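Local coordinates for protein benzoylformate decarboxylase (Mycobacterium smegmatis, PDB 4Q9D) that belongs to the thiamine pyrophosphate-dependent enzyme family and binds a magnesium ion in a tetrameric assembly, at residues B[22-27]-B[66-71]; B[44-49]-B[443-448]. All coordinates share one frame; numbering follows the deposited sequence.

Contacts 1 and 2 lie side by side, with centres about 12 Å apart. They share one parallel sheet, in which strand 22-25 sits between strands 43-46 and 68-72. Contact 1 pairs strand 22-25 with strand 68-72 inside the N-terminal TPP-binding domain. Contact 2 starts from strand 43-46 at the border of that sheet and reaches helix 443-449 of the C-terminal TPP-binding domain. Along the chain the segments alternate: 22-27, 44-49, 66-71, then 443-448. Val23 O probably accepts a hydrogen bond from Val45 N, which joins the two contacts directly. Contact 1 thus belongs to the sheet of one domain, while contact 2 joins two domains. Both also touch the second subunit.

Contact 1: B[22-27]-B[66-71]; sequences TVFGNP and KPALVN
Leu69 CG stands anti to the backbone N (chi1 -174°), and Val23 CG1 is anti to its own N (chi1 175°), which puts Val23 CG2 beside that N. Paired in register, the two side chains point the same way and lie side by side, and these torsions bring Val23 CG2 to Leu69 CD2 at 3.8 Å. On the same face Val23 CG1 lies alongside Asn71 CB, also at 3.8 Å. The amide of Asn71 turns to Thr98 on the next strand, where ND2 is hydrogen-bonded. Phe24 and Val70 occupy the other face, which helix 50-64 covers. There the edge of the Phe24 ring brings CD1 to 3.6 Å from Leu69 O.

The strands are neighbours in the parallel sheet of an alpha/beta TPP-binding domain, and helix 50-64 takes part in the crossover between strands 43-46 and 68-72. Phe24 is bonded through both its backbone N and its backbone O. Its N donates to Leu69 O at 3.0 Å, almost straight at 174°. Its O accepts from Asn71 N at 2.8 Å. The same oxygen receives a CA-H...O contact from Val70 CA at 3.2 Å. Toward the start of the pairing a water weakly accepts from Leu69 N at 3.1 Å.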
ATOM      1  N   THR B  22      12.973  28.376  -1.463  1.00 25.26           N
ATOM      2  CA  THR B  22      12.959  28.164  -2.903  1.00 25.87           C
ATOM      3  C   THR B  22      12.032  27.002  -3.226  1.00 33.56           C
ATOM      4  O   THR B  22      12.153  25.927  -2.645  1.00 27.30           O
ATOM      5  CB  THR B  22      14.361  27.861  -3.434  1.00 27.85           C
ATOM      6  OG1 THR B  22      15.264  28.903  -3.022  1.00 26.25           O
ATOM      7  CG2 THR B  22      14.346  27.733  -4.969  1.00 25.26           C
ATOM      8  N   VAL B  23      11.109  27.221  -4.156  1.00 27.09           N
ATOM      9  CA  VAL B  23      10.146  26.192  -4.520  1.00 24.32           C
ATOM     10  C   VAL B  23      10.369  25.807  -5.969  1.00 27.91           C
ATOM     11  O   VAL B  23      10.381  26.671  -6.839  1.00 22.42           O
ATOM     12  CB  VAL B  23       8.682  26.717  -4.356  1.00 24.43           C
ATOM     13  CG1 VAL B  23       7.653  25.684  -4.862  1.00 20.59           C
ATOM     14  CG2 VAL B  23       8.401  27.118  -2.910  1.00 21.87           C
ATOM     15  N   PHE B  24      10.536  24.514  -6.224  1.00 23.05           N
ATOM     16  CA  PHE B  24      10.676  24.003  -7.584  1.00 21.41           C
ATOM     17  C   PHE B  24       9.359  23.383  -7.964  1.00 21.76           C
ATOM     18  O   PHE B  24       8.781  22.616  -7.198  1.00 22.46           O
ATOM     19  CB  PHE B  24      11.779  22.936  -7.647  1.00 15.37           C
ATOM     20  CG  PHE B  24      13.127  23.479  -7.307  1.00 22.58           C
ATOM     21  CD1 PHE B  24      13.492  23.659  -5.990  1.00 20.87           C
ATOM     22  CD2 PHE B  24      14.011  23.865  -8.315  1.00 16.56           C
ATOM     23  CE1 PHE B  24      14.744  24.202  -5.651  1.00 22.32           C
ATOM     24  CE2 PHE B  24      15.242  24.409  -7.996  1.00 21.90           C
ATOM     25  CZ  PHE B  24      15.611  24.591  -6.661  1.00 18.26           C
ATOM     26  N   GLY B  25       8.854  23.712  -9.135  1.00 22.46           N
ATOM     27  CA  GLY B  25       7.648  23.047  -9.529  1.00 20.94           C
ATOM     28  C   GLY B  25       7.121  23.479 -10.865  1.00 27.23           C
ATOM     29  O   GLY B  25       7.775  24.167 -11.642  1.00 21.24           O
ATOM     30  N   ASN B  26       5.898  23.047 -11.110  1.00 26.57           N
ATOM     31  CA  ASN B  26       5.133  23.468 -12.244  1.00 27.48           C
ATOM     32  C   ASN B  26       3.683  23.645 -11.745  1.00 27.58           C
ATOM     33  O   ASN B  26       3.026  22.685 -11.343  1.00 35.29           O
ATOM     34  CB  ASN B  26       5.234  22.409 -13.353  1.00 23.95           C
ATOM     35  CG  ASN B  26       4.482  22.807 -14.583  1.00 36.34           C
ATOM     36  OD1 ASN B  26       3.241  22.785 -14.607  1.00 44.10           O
ATOM     37  ND2 ASN B  26       5.215  23.190 -15.620  1.00 29.30           N
ATOM     38  N   PRO B  27       3.178  24.873 -11.797  1.00 32.19           N
ATOM     39  CA  PRO B  27       1.917  25.257 -11.147  1.00 42.13           C
ATOM     40  C   PRO B  27       0.672  24.746 -11.890  1.00 34.65           C
ATOM     41  O   PRO B  27       0.668  24.630 -13.116  1.00 38.10           O
ATOM     42  CB  PRO B  27       1.963  26.785 -11.210  1.00 33.41           C
ATOM     43  CG  PRO B  27       2.706  27.066 -12.482  1.00 41.91           C
ATOM     44  CD  PRO B  27       3.702  25.938 -12.674  1.00 32.66           C
ATOM     45  N   LYS B  66      21.207  21.381   1.836  1.00 25.38           N
ATOM     46  CA  LYS B  66      20.007  21.779   2.571  1.00 21.41           C
ATOM     47  C   LYS B  66      18.789  21.207   1.880  1.00 31.32           C
ATOM     48  O   LYS B  66      18.833  20.961   0.672  1.00 27.69           O
ATOM     49  CB  LYS B  66      19.900  23.316   2.569  1.00 28.63           C
ATOM     50  CG  LYS B  66      20.989  23.970   3.393  1.00 30.36           C
ATOM     51  CD  LYS B  66      20.905  25.488   3.360  1.00 33.04           C
ATOM     52  CE  LYS B  66      21.918  26.085   4.380  1.00 42.89           C
ATOM     53  NZ  LYS B  66      21.863  27.574   4.426  1.00 68.80           N
ATOM     54  N   PRO B  67      17.681  21.032   2.624  1.00 27.00           N
ATOM     55  CA  PRO B  67      16.455  20.476   2.024  1.00 22.18           C
ATOM     56  C   PRO B  67      15.857  21.445   1.026  1.00 26.87           C
ATOM     57  O   PRO B  67      16.164  22.630   1.065  1.00 23.87           O
ATOM     58  CB  PRO B  67      15.526  20.259   3.235  1.00 24.83           C
ATOM     59  CG  PRO B  67      16.007  21.229   4.271  1.00 26.52           C
ATOM     60  CD  PRO B  67      17.514  21.377   4.045  1.00 27.38           C
ATOM     61  N   ALA B  68      15.046  20.939   0.112  1.00 23.32           N
ATOM     62  CA  ALA B  68      14.389  21.791  -0.892  1.00 21.78           C
ATOM     63  C   ALA B  68      12.935  21.365  -1.037  1.00 21.81           C
ATOM     64  O   ALA B  68      12.589  20.205  -0.805  1.00 21.35           O
ATOM     65  CB  ALA B  68      15.077  21.681  -2.243  1.00 22.30           C
ATOM     66  N   LEU B  69      12.112  22.310  -1.465  1.00 21.88           N
ATOM     67  CA  LEU B  69      10.681  22.139  -1.530  1.00 24.43           C
ATOM     68  C   LEU B  69      10.260  22.005  -2.985  1.00 20.73           C
ATOM     69  O   LEU B  69      10.700  22.748  -3.838  1.00 20.87           O
ATOM     70  CB  LEU B  69      10.045  23.367  -0.886  1.00 24.51           C
ATOM     71  CG  LEU B  69       8.573  23.537  -0.623  1.00 30.33           C
ATOM     72  CD1 LEU B  69       8.026  22.371   0.182  1.00 24.34           C
ATOM     73  CD2 LEU B  69       8.449  24.860   0.152  1.00 27.33           C
ATOM     74  N   VAL B  70       9.428  21.022  -3.267  1.00 20.04           N
ATOM     75  CA  VAL B  70       8.940  20.818  -4.607  1.00 21.44           C
ATOM     76  C   VAL B  70       7.416  20.940  -4.555  1.00 24.34           C
ATOM     77  O   VAL B  70       6.799  20.540  -3.556  1.00 24.99           O
ATOM     78  CB  VAL B  70       9.374  19.436  -5.087  1.00 16.69           C
ATOM     79  CG1 VAL B  70       8.870  19.179  -6.485  1.00 18.35           C
ATOM     80  CG2 VAL B  70      10.925  19.342  -5.046  1.00 19.22           C
ATOM     81  N   ASN B  71       6.805  21.515  -5.594  1.00 20.04           N
ATOM     82  CA  ASN B  71       5.341  21.634  -5.610  1.00 16.27           C
ATOM     83  C   ASN B  71       4.789  21.149  -6.921  1.00 21.90           C
ATOM     84  O   ASN B  71       5.168  21.663  -7.965  1.00 20.69           O
ATOM     85  CB  ASN B  71       4.902  23.089  -5.304  1.00 18.98           C
ATOM     86  CG  ASN B  71       3.380  23.243  -5.214  1.00 24.65           C
ATOM     87  OD1 ASN B  71       2.799  24.032  -5.955  1.00 25.14           O
ATOM     88  ND2 ASN B  71       2.735  22.485  -4.302  1.00 17.51           N
TER
HETATM   89  O   HOH W   1      13.413  24.993  -0.686  1.00 37.39           O

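Contact 2: B[44-49]-B[443-448]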
ATOM      1  N   TYR B  44      10.581  31.106  -6.835  1.00 28.46           N
ATOM      2  CA  TYR B  44       9.907  30.025  -7.500  1.00 22.71           C
ATOM      3  C   TYR B  44      10.733  29.654  -8.715  1.00 26.46           C
ATOM      4  O   TYR B  44      11.021  30.502  -9.528  1.00 26.65           O
ATOM      5  CB  TYR B  44       8.531  30.464  -7.974  1.00 21.52           C
ATOM      6  CG  TYR B  44       7.741  29.288  -8.480  1.00 19.55           C
ATOM      7  CD1 TYR B  44       7.041  28.473  -7.598  1.00 22.99           C
ATOM      8  CD2 TYR B  44       7.737  28.955  -9.827  1.00 21.76           C
ATOM      9  CE1 TYR B  44       6.317  27.378  -8.044  1.00 20.42           C
ATOM     10  CE2 TYR B  44       7.034  27.854 -10.284  1.00 22.50           C
ATOM     11  CZ  TYR B  44       6.309  27.069  -9.377  1.00 28.95           C
ATOM     12  OH  TYR B  44       5.574  25.968  -9.801  1.00 27.40           O
ATOM     13  N   VAL B  45      11.135  28.394  -8.826  1.00 25.62           N
ATOM     14  CA  VAL B  45      11.888  27.954 -10.001  1.00 21.59           C
ATOM     15  C   VAL B  45      10.992  27.103 -10.871  1.00 22.78           C
ATOM     16  O   VAL B  45      10.652  25.988 -10.504  1.00 24.91           O
ATOM     17  CB  VAL B  45      13.180  27.168  -9.617  1.00 22.48           C
ATOM     18  CG1 VAL B  45      13.936  26.737 -10.890  1.00 20.74           C
ATOM     19  CG2 VAL B  45      14.081  28.036  -8.706  1.00 16.53           C
ATOM     20  N   LEU B  46      10.611  27.635 -12.026  1.00 22.27           N
ATOM     21  CA  LEU B  46       9.736  26.938 -12.951  1.00 27.56           C
ATOM     22  C   LEU B  46      10.484  25.992 -13.901  1.00 25.44           C
ATOM     23  O   LEU B  46      11.466  26.402 -14.548  1.00 23.53           O
ATOM     24  CB  LEU B  46       8.973  27.968 -13.797  1.00 23.69           C
ATOM     25  CG  LEU B  46       8.116  27.369 -14.920  1.00 22.86           C
ATOM     26  CD1 LEU B  46       6.925  26.601 -14.373  1.00 22.78           C
ATOM     27  CD2 LEU B  46       7.679  28.448 -15.934  1.00 23.52           C
ATOM     28  N   SER B  47      10.001  24.750 -13.973  1.00 19.74           N
ATOM     29  CA  SER B  47      10.412  23.751 -14.963  1.00 26.76           C
ATOM     30  C   SER B  47       9.230  23.462 -15.834  1.00 20.66           C
ATOM     31  O   SER B  47       8.100  23.431 -15.333  1.00 20.82           O
ATOM     32  CB  SER B  47      10.762  22.404 -14.287  1.00 22.36           C
ATOM     33  OG  SER B  47      11.989  22.488 -13.617  1.00 36.80           O
ATOM     34  N   LEU B  48       9.498  23.148 -17.103  1.00 24.12           N
ATOM     35  CA  LEU B  48       8.456  22.810 -18.065  1.00 26.52           C
ATOM     36  C   LEU B  48       7.809  21.428 -17.887  1.00 26.55           C
ATOM     37  O   LEU B  48       6.777  21.161 -18.502  1.00 21.31           O
ATOM     38  CB  LEU B  48       8.984  22.962 -19.500  1.00 20.77           C
ATOM     39  CG  LEU B  48       9.427  24.421 -19.799  1.00 24.64           C
ATOM     40  CD1 LEU B  48      10.040  24.567 -21.187  1.00 17.34           C
ATOM     41  CD2 LEU B  48       8.261  25.374 -19.641  1.00 19.17           C
ATOM     42  N   GLN B  49       8.421  20.545 -17.098  1.00 22.69           N
ATOM     43  CA  GLN B  49       7.837  19.222 -16.829  1.00 22.90           C
ATOM     44  C   GLN B  49       8.305  18.764 -15.462  1.00 17.35           C
ATOM     45  O   GLN B  49       9.420  19.104 -15.040  1.00 20.89           O
ATOM     46  CB  GLN B  49       8.217  18.189 -17.908  1.00 22.47           C
ATOM     47  CG  GLN B  49       7.186  17.009 -18.074  1.00 27.36           C
ATOM     48  CD  GLN B  49       7.645  15.683 -17.425  1.00 24.06           C
ATOM     49  OE1 GLN B  49       8.680  15.632 -16.751  1.00 25.35           O
ATOM     50  NE2 GLN B  49       6.876  14.607 -17.647  1.00 24.46           N
ATOM     51  N   ALA B 443      14.471  20.857 -19.411  1.00 22.93           N
ATOM     52  CA  ALA B 443      15.120  21.517 -18.269  1.00 22.49           C
ATOM     53  C   ALA B 443      16.094  22.610 -18.740  1.00 22.12           C
ATOM     54  O   ALA B 443      16.376  23.516 -17.989  1.00 22.88           O
ATOM     55  CB  ALA B 443      15.850  20.515 -17.373  1.00 19.54           C
ATOM     56  N   ILE B 444      16.634  22.509 -19.962  1.00 20.37           N
ATOM     57  CA  ILE B 444      17.627  23.501 -20.384  1.00 25.88           C
ATOM     58  C   ILE B 444      17.000  24.907 -20.537  1.00 21.62           C
ATOM     59  O   ILE B 444      17.692  25.920 -20.472  1.00 28.87           O
ATOM     60  CB  ILE B 444      18.390  23.080 -21.660  1.00 21.67           C
ATOM     61  CG1 ILE B 444      17.481  23.078 -22.871  1.00 16.75           C
ATOM     62  CG2 ILE B 444      19.020  21.692 -21.481  1.00 17.57           C
ATOM     63  CD1 ILE B 444      18.195  22.500 -24.119  1.00 23.72           C
ATOM     64  N   TRP B 445      15.679  24.953 -20.679  1.00 20.98           N
ATOM     65  CA  TRP B 445      14.950  26.224 -20.759  1.00 18.22           C
ATOM     66  C   TRP B 445      15.115  26.967 -19.450  1.00 21.45           C
ATOM     67  O   TRP B 445      15.314  28.178 -19.438  1.00 22.63           O
ATOM     68  CB  TRP B 445      13.455  25.978 -21.045  1.00 19.65           C
ATOM     69  CG  TRP B 445      12.633  27.223 -21.099  1.00 21.13           C
ATOM     70  CD1 TRP B 445      12.521  28.087 -22.157  1.00 22.18           C
ATOM     71  CD2 TRP B 445      11.779  27.740 -20.066  1.00 23.19           C
ATOM     72  NE1 TRP B 445      11.665  29.112 -21.836  1.00 22.40           N
ATOM     73  CE2 TRP B 445      11.191  28.930 -20.567  1.00 27.12           C
ATOM     74  CE3 TRP B 445      11.469  27.327 -18.758  1.00 21.47           C
ATOM     75  CZ2 TRP B 445      10.303  29.720 -19.806  1.00 20.18           C
ATOM     76  CZ3 TRP B 445      10.563  28.108 -17.999  1.00 22.03           C
ATOM     77  CH2 TRP B 445       9.999  29.285 -18.533  1.00 24.64           C
ATOM     78  N   THR B 446      15.012  26.242 -18.341  1.00 20.91           N
ATOM     79  CA  THR B 446      15.220  26.844 -17.025  1.00 21.55           C
ATOM     80  C   THR B 446      16.661  27.355 -16.883  1.00 23.82           C
ATOM     81  O   THR B 446      16.892  28.414 -16.299  1.00 23.54           O
ATOM     82  CB  THR B 446      14.896  25.827 -15.900  1.00 20.02           C
ATOM     83  OG1 THR B 446      13.559  25.361 -16.058  1.00 19.26           O
ATOM     84  CG2 THR B 446      15.044  26.456 -14.504  1.00 16.90           C
ATOM     85  N   ALA B 447      17.631  26.606 -17.415  1.00 22.62           N
ATOM     86  CA  ALA B 447      19.027  27.069 -17.394  1.00 19.83           C
ATOM     87  C   ALA B 447      19.148  28.417 -18.144  1.00 23.51           C
ATOM     88  O   ALA B 447      19.798  29.351 -17.677  1.00 21.43           O
ATOM     89  CB  ALA B 447      19.967  25.998 -18.041  1.00 18.20           C
ATOM     90  N   ALA B 448      18.506  28.516 -19.304  1.00 20.84           N
ATOM     91  CA  ALA B 448      18.598  29.745 -20.087  1.00 21.68           C
ATOM     92  C   ALA B 448      17.859  30.874 -19.390  1.00 27.46           C
ATOM     93  O   ALA B 448      18.393  31.973 -19.281  1.00 29.15           O
ATOM     94  CB  ALA B 448      18.077  29.546 -21.490  1.00 21.80           C
TER
HETATM   95  O   HOH W   2      12.311  23.479 -17.773  1.00 17.67           O
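Leu48 lies across the Trp445 indole at about a right angle and covers one of its faces. Its CD2 stands over the six-membered ring, 4.1 Å from the centroid and 22° off the normal, which makes a CH-pi contact. Its CD1 sits nearer the rim of the same face, 3.7 Å from Trp445 CB. Leu46 comes from another direction. Its CD2 meets the ring edge near the ring plane, 3.6 Å from Trp445 CZ3. The indole is thus touched over a face by one leucine and at an edge by the other. Trp445 CB points toward segment 44-49, and with CG anti to the backbone N (chi1 178°) the ring lies against Leu46 and Leu48. Its NE1 donates to Pro485 O of the second subunit.

Thr446 is the polar partner. Its OG1 lies beside its own backbone N (chi1 -57°) and donates to Leu46 O at 2.8 Å. The donor lies in the carbonyl plane, on a lone pair. The Thr446 and Val45 side chains cross at about a right angle, and Thr446 CG2 touches Val45 CG1 at 3.8 Å. A water donates to Thr446 OG1 at 2.8 Å and accepts from Leu48 N at 2.9 Å.

The contact joins the end of a sheet strand in the N-terminal TPP-binding domain to a helix of the C-terminal one. Helix 50-64 is close by, with Met56 touching Val45, Ser47 and Thr446. Thr446 OG1 both gives and receives a hydrogen bond, so this buried hydroxyl is satisfied and, directly and through water, links the helix to the backbone of Leu46 and Leu48.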